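Local coordinates for ferric iron-binding protein HitA (Pseudomonas aeruginosa PAO1, PDB 6IWF), which binds ferric iron and, as a bacterial solute-binding protein, probably delivers it in the periplasm to an uptake transporter, at residues A[41-46]-A[65-70]; A[59-64]-A[140-145]; A[73-78]-A[229-234]. One frame throughout, in Å; residues are numbered along the deposited sequence.

Overall arrangement
Contacts 1 and 3 lie in one lobe of a two-lobed periplasmic binding protein fold, whereas contact 2 spans the cleft and sits nearest the middle, its centre about 6 Å from that of the chain. Contact 3 is buried although its centre lies farthest out, at about 20 Å; contacts 1 and 2 are partly buried. Helix 63-70 serves contacts 1 and 2, and the chain leaving it supplies residues 73-78 of contact 3; Ile45 and Leu232 join contacts 1 and 3. Contact 1 is helix packing with apolar inner and polar outer sides, contact 2 a meeting of acids beside the iron site, and contact 3 a pairing of backbones flanked by aliphatic side chains.

Contact 1 (A[41-46]-A[65-70]); sequences LASQIT and LIRLAS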
ATOM      1  N   LEU A  41       2.801  -9.097  11.396  1.00 13.37           N
ATOM      2  CA  LEU A  41       4.252  -9.017  11.539  1.00 12.68           C
ATOM      3  C   LEU A  41       4.652  -7.940  12.539  1.00 13.40           C
ATOM      4  O   LEU A  41       5.551  -8.156  13.359  1.00 12.21           O
ATOM      5  CB  LEU A  41       4.902  -8.766  10.182  1.00  8.04           C
ATOM      6  CG  LEU A  41       4.776  -9.942   9.211  1.00 11.43           C
ATOM      7  CD1 LEU A  41       5.200  -9.483   7.824  1.00 10.78           C
ATOM      8  CD2 LEU A  41       5.630 -11.098   9.690  1.00 14.56           C
ATOM      9  N   ALA A  42       3.995  -6.775  12.494  1.00 11.72           N
ATOM     10  CA  ALA A  42       4.312  -5.728  13.464  1.00 11.01           C
ATOM     11  C   ALA A  42       3.979  -6.183  14.883  1.00 14.94           C
ATOM     12  O   ALA A  42       4.734  -5.908  15.825  1.00 16.51           O
ATOM     13  CB  ALA A  42       3.572  -4.439  13.108  1.00 13.96           C
ATOM     14  N   SER A  43       2.867  -6.908  15.052  1.00 14.74           N
ATOM     15  CA  SER A  43       2.539  -7.444  16.372  1.00 17.24           C
ATOM     16  C   SER A  43       3.537  -8.504  16.808  1.00 16.11           C
ATOM     17  O   SER A  43       3.905  -8.563  17.984  1.00 17.23           O
ATOM     18  CB  SER A  43       1.126  -8.020  16.383  1.00 12.82           C
ATOM     19  OG  SER A  43       0.187  -6.978  16.212  1.00 15.71           O
ATOM     20  N   GLN A  44       3.986  -9.351  15.881  1.00 15.84           N
ATOM     21  CA  GLN A  44       4.990 -10.348  16.227  1.00 16.65           C
ATOM     22  C   GLN A  44       6.276  -9.681  16.687  1.00 18.67           C
ATOM     23  O   GLN A  44       6.860 -10.067  17.706  1.00 19.20           O
ATOM     24  CB  GLN A  44       5.258 -11.261  15.037  1.00 15.08           C
ATOM     25  CG  GLN A  44       6.198 -12.427  15.348  1.00 21.21           C
ATOM     26  CD  GLN A  44       6.398 -13.343  14.153  1.00 27.96           C
ATOM     27  OE1 GLN A  44       5.597 -13.335  13.210  1.00 31.94           O
ATOM     28  NE2 GLN A  44       7.471 -14.134  14.180  1.00 30.57           N
ATOM     29  N   ILE A  45       6.732  -8.663  15.945  1.00 15.35           N
ATOM     30  CA  ILE A  45       7.943  -7.952  16.347  1.00 15.56           C
ATOM     31  C   ILE A  45       7.756  -7.316  17.717  1.00 19.25           C
ATOM     32  O   ILE A  45       8.659  -7.353  18.562  1.00 27.03           O
ATOM     33  CB  ILE A  45       8.332  -6.905  15.289  1.00 15.02           C
ATOM     34  CG1 ILE A  45       8.855  -7.602  14.031  1.00 12.54           C
ATOM     35  CG2 ILE A  45       9.382  -5.946  15.849  1.00 16.30           C
ATOM     36  CD1 ILE A  45       8.944  -6.687  12.798  1.00 12.51           C
ATOM     37  N   THR A  46       6.582  -6.731  17.959  1.00 19.80           N
ATOM     38  CA  THR A  46       6.314  -6.111  19.252  1.00 19.36           C
ATOM     39  C   THR A  46       6.369  -7.144  20.378  1.00 27.24           C
ATOM     40  O   THR A  46       6.937  -6.876  21.444  1.00 29.05           O
ATOM     41  CB  THR A  46       4.965  -5.398  19.212  1.00 19.40           C
ATOM     42  OG1 THR A  46       4.985  -4.386  18.195  1.00 21.79           O
ATOM     43  CG2 THR A  46       4.653  -4.743  20.554  1.00 22.68           C
ATOM     44  N   LEU A  65       4.662   0.817  10.213  1.00 10.37           N
ATOM     45  CA  LEU A  65       5.994   1.374  10.419  1.00  9.17           C
ATOM     46  C   LEU A  65       5.939   2.568  11.355  1.00  9.82           C
ATOM     47  O   LEU A  65       6.821   2.738  12.207  1.00  8.95           O
ATOM     48  CB  LEU A  65       6.623   1.780   9.085  1.00 10.24           C
ATOM     49  CG  LEU A  65       6.788   0.667   8.059  1.00 10.20           C
ATOM     50  CD1 LEU A  65       7.224   1.265   6.712  1.00  7.92           C
ATOM     51  CD2 LEU A  65       7.794  -0.343   8.559  1.00  9.71           C
ATOM     52  N   ILE A  66       4.915   3.413  11.205  1.00  9.15           N
ATOM     53  CA  ILE A  66       4.760   4.545  12.106  1.00  8.64           C
ATOM     54  C   ILE A  66       4.544   4.040  13.523  1.00  9.22           C
ATOM     55  O   ILE A  66       5.103   4.588  14.480  1.00 11.92           O
ATOM     56  CB  ILE A  66       3.616   5.461  11.623  1.00 12.49           C
ATOM     57  CG1 ILE A  66       4.035   6.158  10.316  1.00 14.50           C
ATOM     58  CG2 ILE A  66       3.259   6.503  12.687  1.00 12.67           C
ATOM     59  CD1 ILE A  66       2.908   6.825   9.597  1.00 15.45           C
ATOM     60  N   ARG A  67       3.793   2.936  13.666  1.00  9.44           N
ATOM     61  CA  ARG A  67       3.571   2.323  14.980  1.00 11.11           C
ATOM     62  C   ARG A  67       4.884   1.841  15.587  1.00 12.52           C
ATOM     63  O   ARG A  67       5.220   2.191  16.726  1.00  9.71           O
ATOM     64  CB  ARG A  67       2.570   1.162  14.860  1.00 12.30           C
ATOM     65  CG  ARG A  67       2.399   0.296  16.129  1.00 18.15           C
ATOM     66  CD  ARG A  67       1.759  -1.074  15.818  1.00 18.43           C
ATOM     67  NE  ARG A  67       1.714  -1.942  16.997  1.00 25.12           N
ATOM     68  CZ  ARG A  67       1.453  -3.246  16.968  1.00 24.87           C
ATOM     69  NH1 ARG A  67       1.209  -3.855  15.818  1.00 26.26           N
ATOM     70  NH2 ARG A  67       1.435  -3.948  18.096  1.00 30.54           N
ATOM     71  N   LEU A  68       5.650   1.045  14.829  1.00  8.34           N
ATOM     72  CA  LEU A  68       6.905   0.499  15.340  1.00 10.83           C
ATOM     73  C   LEU A  68       7.938   1.592  15.578  1.00  9.81           C
ATOM     74  O   LEU A  68       8.769   1.482  16.495  1.00  8.87           O
ATOM     75  CB  LEU A  68       7.455  -0.537  14.359  1.00  9.75           C
ATOM     76  CG  LEU A  68       6.653  -1.833  14.226  1.00 12.55           C
ATOM     77  CD1 LEU A  68       7.411  -2.800  13.356  1.00 15.81           C
ATOM     78  CD2 LEU A  68       6.406  -2.458  15.570  1.00 14.79           C
ATOM     79  N   ALA A  69       7.940   2.625  14.733  1.00  6.63           N
ATOM     80  CA  ALA A  69       8.858   3.740  14.941  1.00 10.50           C
ATOM     81  C   ALA A  69       8.546   4.466  16.239  1.00 11.60           C
ATOM     82  O   ALA A  69       9.457   4.816  17.003  1.00 13.33           O
ATOM     83  CB  ALA A  69       8.790   4.717  13.768  1.00 11.00           C
ATOM     84  N   SER A  70       7.264   4.714  16.494  1.00  9.74           N
ATOM     85  CA  SER A  70       6.864   5.363  17.740  1.00 12.83           C
ATOM     86  C   SER A  70       7.312   4.567  18.956  1.00 11.67           C
ATOM     87  O   SER A  70       7.636   5.157  19.992  1.00 16.41           O
ATOM     88  CB  SER A  70       5.347   5.551  17.780  1.00 15.50           C
ATOM     89  OG  SER A  70       4.912   6.452  16.782  1.00 27.01           O
TER
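The carbonyl oxygen of Ala42 takes two hydrogen bonds from Thr46, and Leu68 packs against the same spot. Thr46 N provides the usual helical bond, while Thr46 OG1 reaches Ala42 O at 2.8 Å from the opposite face of the carbonyl plane. Helices 38-48 and 63-70 are neighbours in an alpha/beta lobe of the periplasmic binding protein fold; their segments 41-46 and 65-70 run nearly parallel, 14° apart, with axes 10.4 Å apart at closest.

Leu68 packs between them. Its CD2 methyl lies against Ala42 O and 3.6 Å from Thr46 OG1. Its CD1 comes to 4.2 Å from Ala42 CB. Alanine suits this place because its single methyl lets the branched leucine come close to the facing helix. Deeper in, Ile45 CD1 meets Leu68 CD1 at 4.2 Å, and both side chains rest on Leu57 of strand 56-59, so the helix pair is seated on the sheet.

Arg67 spans the outer side. With CG anti to the backbone N (chi1 171°) and the chain extended onward to NE, it carries its guanidinium across to helix 38-48, meeting Thr46 tip to tip. Thr46 OG1 stands 3.5 Å above the guanidinium plane, displaced toward its rim. Ser43 OG, already hydrogen-bonded to Gly39 O, lies in plane at the guanidinium edge; a small hydroxyl suits it because it can also accept a weak but fairly straight bond from Arg67 NH1, 3.3 Å long (165°). The same Arg67 NH1 passes 3.6 Å from Ala42 CB.

Contact 2 (A[59-64]-A[140-145]); sequences TEESPP and SGAFLE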
ATOM      1  N   THR A  59       6.767  -3.632   4.517  1.00  7.30           N
ATOM      2  CA  THR A  59       5.315  -3.610   4.647  1.00 10.19           C
ATOM      3  C   THR A  59       4.645  -3.028   3.407  1.00 10.02           C
ATOM      4  O   THR A  59       5.208  -2.184   2.698  1.00 10.43           O
ATOM      5  CB  THR A  59       4.861  -2.805   5.870  1.00 10.26           C
ATOM      6  OG1 THR A  59       5.301  -1.448   5.750  1.00 11.11           O
ATOM      7  CG2 THR A  59       5.393  -3.430   7.160  1.00 12.47           C
ATOM      8  N   GLU A  60       3.410  -3.476   3.182  1.00  9.38           N
ATOM      9  CA  GLU A  60       2.568  -2.926   2.126  1.00 11.96           C
ATOM     10  C   GLU A  60       2.188  -1.476   2.397  1.00 12.75           C
ATOM     11  O   GLU A  60       2.034  -0.684   1.460  1.00 14.28           O
ATOM     12  CB  GLU A  60       1.302  -3.769   1.994  1.00 17.84           C
ATOM     13  CG  GLU A  60       1.205  -4.575   0.733  1.00 21.12           C
ATOM     14  CD  GLU A  60      -0.218  -4.979   0.446  1.00 22.00           C
ATOM     15  OE1 GLU A  60      -0.726  -4.605  -0.629  1.00 36.40           O
ATOM     16  OE2 GLU A  60      -0.827  -5.651   1.306  1.00 24.27           O
ATOM     17  N   GLU A  61       1.984  -1.114   3.673  1.00 12.51           N
ATOM     18  CA  GLU A  61       1.486   0.201   4.043  1.00 13.74           C
ATOM     19  C   GLU A  61       2.327   0.782   5.170  1.00  8.99           C
ATOM     20  O   GLU A  61       3.084   0.076   5.846  1.00 10.19           O
ATOM     21  CB  GLU A  61       0.018   0.147   4.484  1.00 12.94           C
ATOM     22  CG  GLU A  61      -0.855  -0.779   3.646  1.00 19.72           C
ATOM     23  CD  GLU A  61      -1.189  -0.223   2.271  1.00 20.67           C
ATOM     24  OE1 GLU A  61      -1.828  -0.970   1.484  1.00 24.73           O
ATOM     25  OE2 GLU A  61      -0.828   0.943   1.969  1.00 22.85           O
ATOM     26  N   SER A  62       2.161   2.084   5.387  1.00 11.19           N
ATOM     27  CA  SER A  62       2.990   2.788   6.364  1.00  9.07           C
ATOM     28  C   SER A  62       2.500   2.754   7.818  1.00 12.81           C
ATOM     29  O   SER A  62       3.344   2.872   8.713  1.00 11.05           O
ATOM     30  CB  SER A  62       3.179   4.245   5.926  1.00 10.77           C
ATOM     31  OG  SER A  62       1.942   4.856   5.607  1.00 14.80           O
ATOM     32  N   PRO A  63       1.202   2.608   8.126  1.00 11.70           N
ATOM     33  CA  PRO A  63       0.775   2.621   9.561  1.00 10.00           C
ATOM     34  C   PRO A  63       1.578   1.680  10.454  1.00  9.16           C
ATOM     35  O   PRO A  63       1.990   2.099  11.547  1.00 11.07           O
ATOM     36  CB  PRO A  63      -0.707   2.221   9.486  1.00 10.49           C
ATOM     37  CG  PRO A  63      -1.148   2.899   8.213  1.00 14.04           C
ATOM     38  CD  PRO A  63       0.011   2.684   7.242  1.00 10.52           C
ATOM     39  N   PRO A  64       1.853   0.427  10.058  1.00  8.98           N
ATOM     40  CA  PRO A  64       2.678  -0.419  10.945  1.00  9.95           C
ATOM     41  C   PRO A  64       4.069   0.135  11.196  1.00 10.77           C
ATOM     42  O   PRO A  64       4.632  -0.085  12.281  1.00 11.18           O
ATOM     43  CB  PRO A  64       2.745  -1.766  10.206  1.00 14.49           C
ATOM     44  CG  PRO A  64       1.615  -1.734   9.248  1.00 18.24           C
ATOM     45  CD  PRO A  64       1.452  -0.315   8.846  1.00 13.19           C
ATOM     46  N   SER A 140      -9.204  -4.572   4.444  1.00 10.52           N
ATOM     47  CA  SER A 140      -7.850  -4.392   3.938  1.00 12.86           C
ATOM     48  C   SER A 140      -7.188  -3.168   4.561  1.00 12.23           C
ATOM     49  O   SER A 140      -7.840  -2.165   4.861  1.00 11.08           O
ATOM     50  CB  SER A 140      -7.848  -4.260   2.411  1.00 11.68           C
ATOM     51  OG  SER A 140      -8.499  -3.068   1.985  1.00 13.28           O
ATOM     52  N   GLY A 141      -5.869  -3.264   4.765  1.00 12.27           N
ATOM     53  CA  GLY A 141      -5.131  -2.105   5.253  1.00 12.40           C
ATOM     54  C   GLY A 141      -5.195  -0.929   4.303  1.00 12.20           C
ATOM     55  O   GLY A 141      -5.144   0.231   4.732  1.00  9.90           O
ATOM     56  N   ALA A 142      -5.323  -1.205   3.005  1.00 11.23           N
ATOM     57  CA  ALA A 142      -5.484  -0.134   2.031  1.00  9.67           C
ATOM     58  C   ALA A 142      -6.789   0.617   2.248  1.00  8.97           C
ATOM     59  O   ALA A 142      -6.820   1.845   2.152  1.00  9.03           O
ATOM     60  CB  ALA A 142      -5.438  -0.687   0.609  1.00 15.80           C
ATOM     61  N   PHE A 143      -7.891  -0.106   2.478  1.00  9.20           N
ATOM     62  CA  PHE A 143      -9.142   0.594   2.743  1.00  7.83           C
ATOM     63  C   PHE A 143      -9.083   1.347   4.071  1.00  7.12           C
ATOM     64  O   PHE A 143      -9.682   2.419   4.199  1.00  6.09           O
ATOM     65  CB  PHE A 143     -10.325  -0.375   2.720  1.00  7.98           C
ATOM     66  CG  PHE A 143     -11.646   0.314   2.836  1.00  8.80           C
ATOM     67  CD1 PHE A 143     -12.183   0.978   1.741  1.00 10.41           C
ATOM     68  CD2 PHE A 143     -12.322   0.363   4.055  1.00  9.90           C
ATOM     69  CE1 PHE A 143     -13.404   1.651   1.844  1.00  9.47           C
ATOM     70  CE2 PHE A 143     -13.529   1.033   4.165  1.00 10.92           C
ATOM     71  CZ  PHE A 143     -14.066   1.686   3.057  1.00 11.79           C
ATOM     72  N   LEU A 144      -8.380   0.808   5.069  1.00  6.09           N
ATOM     73  CA  LEU A 144      -8.195   1.546   6.315  1.00  6.48           C
ATOM     74  C   LEU A 144      -7.572   2.908   6.052  1.00  6.00           C
ATOM     75  O   LEU A 144      -8.012   3.923   6.606  1.00  6.49           O
ATOM     76  CB  LEU A 144      -7.328   0.739   7.276  1.00  7.09           C
ATOM     77  CG  LEU A 144      -7.004   1.450   8.592  1.00 11.32           C
ATOM     78  CD1 LEU A 144      -8.260   1.635   9.407  1.00 12.36           C
ATOM     79  CD2 LEU A 144      -5.967   0.631   9.351  1.00 12.15           C
ATOM     80  N   GLU A 145      -6.541   2.949   5.206  1.00  7.40           N
ATOM     81  CA  GLU A 145      -5.927   4.231   4.874  1.00  6.19           C
ATOM     82  C   GLU A 145      -6.905   5.131   4.125  1.00  4.45           C
ATOM     83  O   GLU A 145      -6.912   6.352   4.335  1.00  5.27           O
ATOM     84  CB  GLU A 145      -4.656   4.019   4.055  1.00 10.32           C
ATOM     85  CG  GLU A 145      -3.429   3.948   4.944  1.00 16.40           C
ATOM     86  CD  GLU A 145      -2.244   3.324   4.262  1.00 21.08           C
ATOM     87  OE1 GLU A 145      -1.242   4.034   4.002  1.00 23.27           O
ATOM     88  OE2 GLU A 145      -2.320   2.114   3.980  1.00 31.41           O
TER
HETATM   89  O   HOH W   1       1.135   5.912   3.076  1.00 15.11           O
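Two carboxylates dominate the polar part of this contact: Glu61 OE2 and Glu145 OE2 are only 2.8 Å apart. At that distance one of the acids probably holds a proton, since two full negative charges would repel each other. The side chains cross obliquely, with carboxylate planes 84° apart, and the Glu61 chain bends at chi2 (-74°), which turns CD aside. Glu61 OE2 also has a weak hydrogen bond with Thr225 OG1. Arg102, in a long, weak ion pair with Glu61 OE1, would tend to favour a charged carboxylate there, whereas the second acid would oppose it.

A water joins the segments by a second polar route. It donates to Ser62 OG at 2.9 Å and to Glu145 OE1 at 3.2 Å, so a small hydroxyl side chain reaches the glutamate through solvent.

Carbon packing is slight, and much of it is against carboxylate oxygens. The ring of Pro63 lies across the Glu145 side chain, with Pro63 CD 3.7 Å from Glu145 OE1 and Pro63 CG 4.1 Å from Glu145 CG. The small methyl of Ala142, CB, touches Glu61 OE1 at 3.7 Å beside the first turn of helix 141-154.

Bonds within each segment fix its shape. Ser140 OG, at the N-cap of that helix, accepts from Phe143 N at 3.1 Å; in the loop Thr59 OG1 donates to Glu61 O at 2.7 Å. Glu60 is a ferric iron ligand, with His12, Tyr196 and Tyr197, in an iron-bound structure of this protein; no iron is bound here, and Glu60 OE1 is hydrogen-bonded to Tyr196 OH. The contact thus spans the interlobe cleft beside the metal site, the place where periplasmic binding proteins hold their ligand.

Contact 3 (A[73-78]-A[229-234]); sequences LLAKLE and AAVLKS
A single beta bridge, Leu74 with Leu232, fastens the loop after helix 63-70 to the chain of strand 224-231 around Leu232, on the sheet of this periplasmic binding protein lobe. The two bonds around it follow the pattern of an antiparallel, non-hydrogen-bonded pair: Lys233 N donates to Leu73 O at 2.9 Å, and Ala75 N to Val231 O at 2.8 Å. Yet the run from Leu73 to Leu77 lies 118° from that of Ala230 to Lys233, and so the two part company after one bridge. Val231 O also receives a CA-H...O contact from Leu74 CA.

Waters extend the pairing at both ends. One donates to Leu73 O and accepts from Ser234 N, giving that carbonyl a second donor beside Lys233 N. Another links Val231 N with Ala75 O where the backbones have moved too far apart to bond directly.

Aliphatic side chains flank the bridge. Val231 meets two partners on the loop, one with each methyl: its CG1 is 4.0 Å from Ala75 CB, while CG2, anti to the carbonyl carbon, meets Leu77 CD2 at 4.0 Å. A beta-branched residue suits this place because it has a methyl for each neighbour, and helix 238-248 covers it through Ala241 and Val245. Gln242 of that helix binds Lys76 O and Glu78 N, securing the loop beyond the bridge. Lys233, at the surface, lays CB 3.4 Å from Leu73 O and leads its amine away. Inside, Leu74 spreads its two methyls over the small Ala230 and the branched Leu232: CD1 lies 3.8 Å from Ala230 CB, and CD2 lies 3.9 Å from Leu232 CD1.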
ATOM      1  N   LEU A  73      11.339   0.812  18.003  1.00 10.41           N
ATOM      2  CA  LEU A  73      11.819  -0.497  17.593  1.00  8.21           C
ATOM      3  C   LEU A  73      12.638  -0.466  16.306  1.00 10.55           C
ATOM      4  O   LEU A  73      13.250  -1.485  15.955  1.00 10.54           O
ATOM      5  CB  LEU A  73      10.635  -1.458  17.431  1.00 10.08           C
ATOM      6  CG  LEU A  73      10.115  -1.978  18.775  1.00 12.33           C
ATOM      7  CD1 LEU A  73       8.706  -2.519  18.667  1.00 14.01           C
ATOM      8  CD2 LEU A  73      11.072  -3.037  19.297  1.00 12.33           C
ATOM      9  N   LEU A  74      12.679   0.666  15.612  1.00  8.41           N
ATOM     10  CA  LEU A  74      13.327   0.765  14.310  1.00  9.66           C
ATOM     11  C   LEU A  74      14.624   1.561  14.400  1.00 10.17           C
ATOM     12  O   LEU A  74      14.681   2.617  15.049  1.00 11.27           O
ATOM     13  CB  LEU A  74      12.381   1.424  13.301  1.00  8.12           C
ATOM     14  CG  LEU A  74      11.015   0.748  13.172  1.00  9.68           C
ATOM     15  CD1 LEU A  74      10.178   1.449  12.062  1.00  8.02           C
ATOM     16  CD2 LEU A  74      11.134  -0.744  12.876  1.00  9.00           C
ATOM     17  N   ALA A  75      15.659   1.060  13.725  1.00  9.88           N
ATOM     18  CA  ALA A  75      16.961   1.719  13.706  1.00 11.24           C
ATOM     19  C   ALA A  75      16.944   2.919  12.768  1.00 14.52           C
ATOM     20  O   ALA A  75      16.334   2.878  11.698  1.00 11.96           O
ATOM     21  CB  ALA A  75      18.043   0.733  13.259  1.00 11.31           C
ATOM     22  N   LYS A  76      17.641   3.987  13.160  1.00 11.15           N
ATOM     23  CA  LYS A  76      17.827   5.105  12.243  1.00 11.47           C
ATOM     24  C   LYS A  76      18.552   4.617  10.989  1.00 13.26           C
ATOM     25  O   LYS A  76      19.509   3.843  11.064  1.00 12.02           O
ATOM     26  CB  LYS A  76      18.604   6.232  12.943  1.00 14.21           C
ATOM     27  CG  LYS A  76      19.539   7.062  12.050  1.00 23.52           C
ATOM     28  CD  LYS A  76      18.806   7.985  11.074  1.00 24.84           C
ATOM     29  CE  LYS A  76      19.705   9.155  10.656  1.00 24.84           C
ATOM     30  NZ  LYS A  76      20.580   8.846   9.482  1.00 27.45           N
ATOM     31  N   LEU A  77      18.066   5.039   9.826  1.00  9.66           N
ATOM     32  CA  LEU A  77      18.671   4.635   8.563  1.00  9.88           C
ATOM     33  C   LEU A  77      19.872   5.515   8.224  1.00 11.81           C
ATOM     34  O   LEU A  77      19.918   6.700   8.564  1.00 12.33           O
ATOM     35  CB  LEU A  77      17.647   4.712   7.433  1.00  8.68           C
ATOM     36  CG  LEU A  77      16.534   3.664   7.489  1.00  7.92           C
ATOM     37  CD1 LEU A  77      15.427   4.040   6.500  1.00  6.91           C
ATOM     38  CD2 LEU A  77      17.083   2.273   7.194  1.00  9.47           C
ATOM     39  N   GLU A  78      20.838   4.930   7.523  1.00 13.86           N
ATOM     40  CA  GLU A  78      22.015   5.691   7.130  1.00 13.31           C
ATOM     41  C   GLU A  78      21.612   6.888   6.268  1.00 17.74           C
ATOM     42  O   GLU A  78      20.711   6.780   5.424  1.00 14.05           O
ATOM     43  CB  GLU A  78      23.002   4.790   6.387  1.00 16.03           C
ATOM     44  CG  GLU A  78      23.724   3.839   7.331  1.00 18.33           C
ATOM     45  CD  GLU A  78      24.624   2.855   6.615  1.00 27.46           C
ATOM     46  OE1 GLU A  78      25.500   2.264   7.280  1.00 29.15           O
ATOM     47  OE2 GLU A  78      24.465   2.670   5.391  1.00 29.63           O
ATOM     48  N   ALA A 229      10.018   0.200   4.309  1.00  6.68           N
ATOM     49  CA  ALA A 229      10.921  -0.780   4.880  1.00  5.95           C
ATOM     50  C   ALA A 229      11.726  -0.148   6.000  1.00  4.57           C
ATOM     51  O   ALA A 229      11.879   1.072   6.081  1.00  5.58           O
ATOM     52  CB  ALA A 229      11.877  -1.362   3.836  1.00  6.11           C
ATOM     53  N   ALA A 230      12.261  -1.005   6.854  1.00  6.01           N
ATOM     54  CA  ALA A 230      12.963  -0.533   8.038  1.00  5.77           C
ATOM     55  C   ALA A 230      13.905  -1.620   8.522  1.00  4.21           C
ATOM     56  O   ALA A 230      13.681  -2.804   8.281  1.00  5.60           O
ATOM     57  CB  ALA A 230      11.982  -0.147   9.158  1.00  5.82           C
ATOM     58  N   VAL A 231      14.966  -1.189   9.200  1.00  4.51           N
ATOM     59  CA  VAL A 231      15.892  -2.060   9.924  1.00  6.45           C
ATOM     60  C   VAL A 231      15.460  -2.127  11.386  1.00  6.52           C
ATOM     61  O   VAL A 231      15.190  -1.095  12.003  1.00 10.15           O
ATOM     62  CB  VAL A 231      17.325  -1.516   9.815  1.00  8.84           C
ATOM     63  CG1 VAL A 231      18.286  -2.332  10.702  1.00  8.59           C
ATOM     64  CG2 VAL A 231      17.769  -1.513   8.354  1.00  8.32           C
ATOM     65  N   LEU A 232      15.435  -3.330  11.959  1.00  7.99           N
ATOM     66  CA  LEU A 232      15.052  -3.466  13.360  1.00 10.32           C
ATOM     67  C   LEU A 232      16.216  -3.063  14.258  1.00 10.99           C
ATOM     68  O   LEU A 232      17.368  -3.429  14.004  1.00 13.64           O
ATOM     69  CB  LEU A 232      14.618  -4.900  13.675  1.00  9.97           C
ATOM     70  CG  LEU A 232      13.200  -5.320  13.284  1.00 10.63           C
ATOM     71  CD1 LEU A 232      12.175  -4.356  13.885  1.00 17.45           C
ATOM     72  CD2 LEU A 232      13.017  -5.440  11.769  1.00 11.67           C
ATOM     73  N   LYS A 233      15.914  -2.289  15.305  1.00 11.90           N
ATOM     74  CA  LYS A 233      16.957  -1.872  16.236  1.00 13.46           C
ATOM     75  C   LYS A 233      17.632  -3.071  16.885  1.00 12.00           C
ATOM     76  O   LYS A 233      18.831  -3.023  17.198  1.00 13.95           O
ATOM     77  CB  LYS A 233      16.354  -0.956  17.304  1.00 23.16           C
ATOM     78  CG  LYS A 233      17.319   0.050  17.886  1.00 21.36           C
ATOM     79  CD  LYS A 233      16.604   1.355  18.196  1.00 27.29           C
ATOM     80  CE  LYS A 233      17.076   1.961  19.501  1.00 33.13           C
ATOM     81  NZ  LYS A 233      16.463   3.306  19.694  1.00 35.24           N
ATOM     82  N   SER A 234      16.883  -4.157  17.071  1.00 13.35           N
ATOM     83  CA  SER A 234      17.361  -5.377  17.704  1.00 16.37           C
ATOM     84  C   SER A 234      18.248  -6.227  16.800  1.00 20.57           C
ATOM     85  O   SER A 234      18.814  -7.215  17.278  1.00 19.66           O
ATOM     86  CB  SER A 234      16.164  -6.216  18.165  1.00 17.00           C
ATOM     87  OG  SER A 234      15.419  -6.706  17.055  1.00 18.80           O
TER
HETATM   88  O   HOH W   2      14.043  -3.707  17.474  1.00 15.46           O
HETATM   89  O   HOH W   3      15.025   1.563   9.846  1.00  9.07           O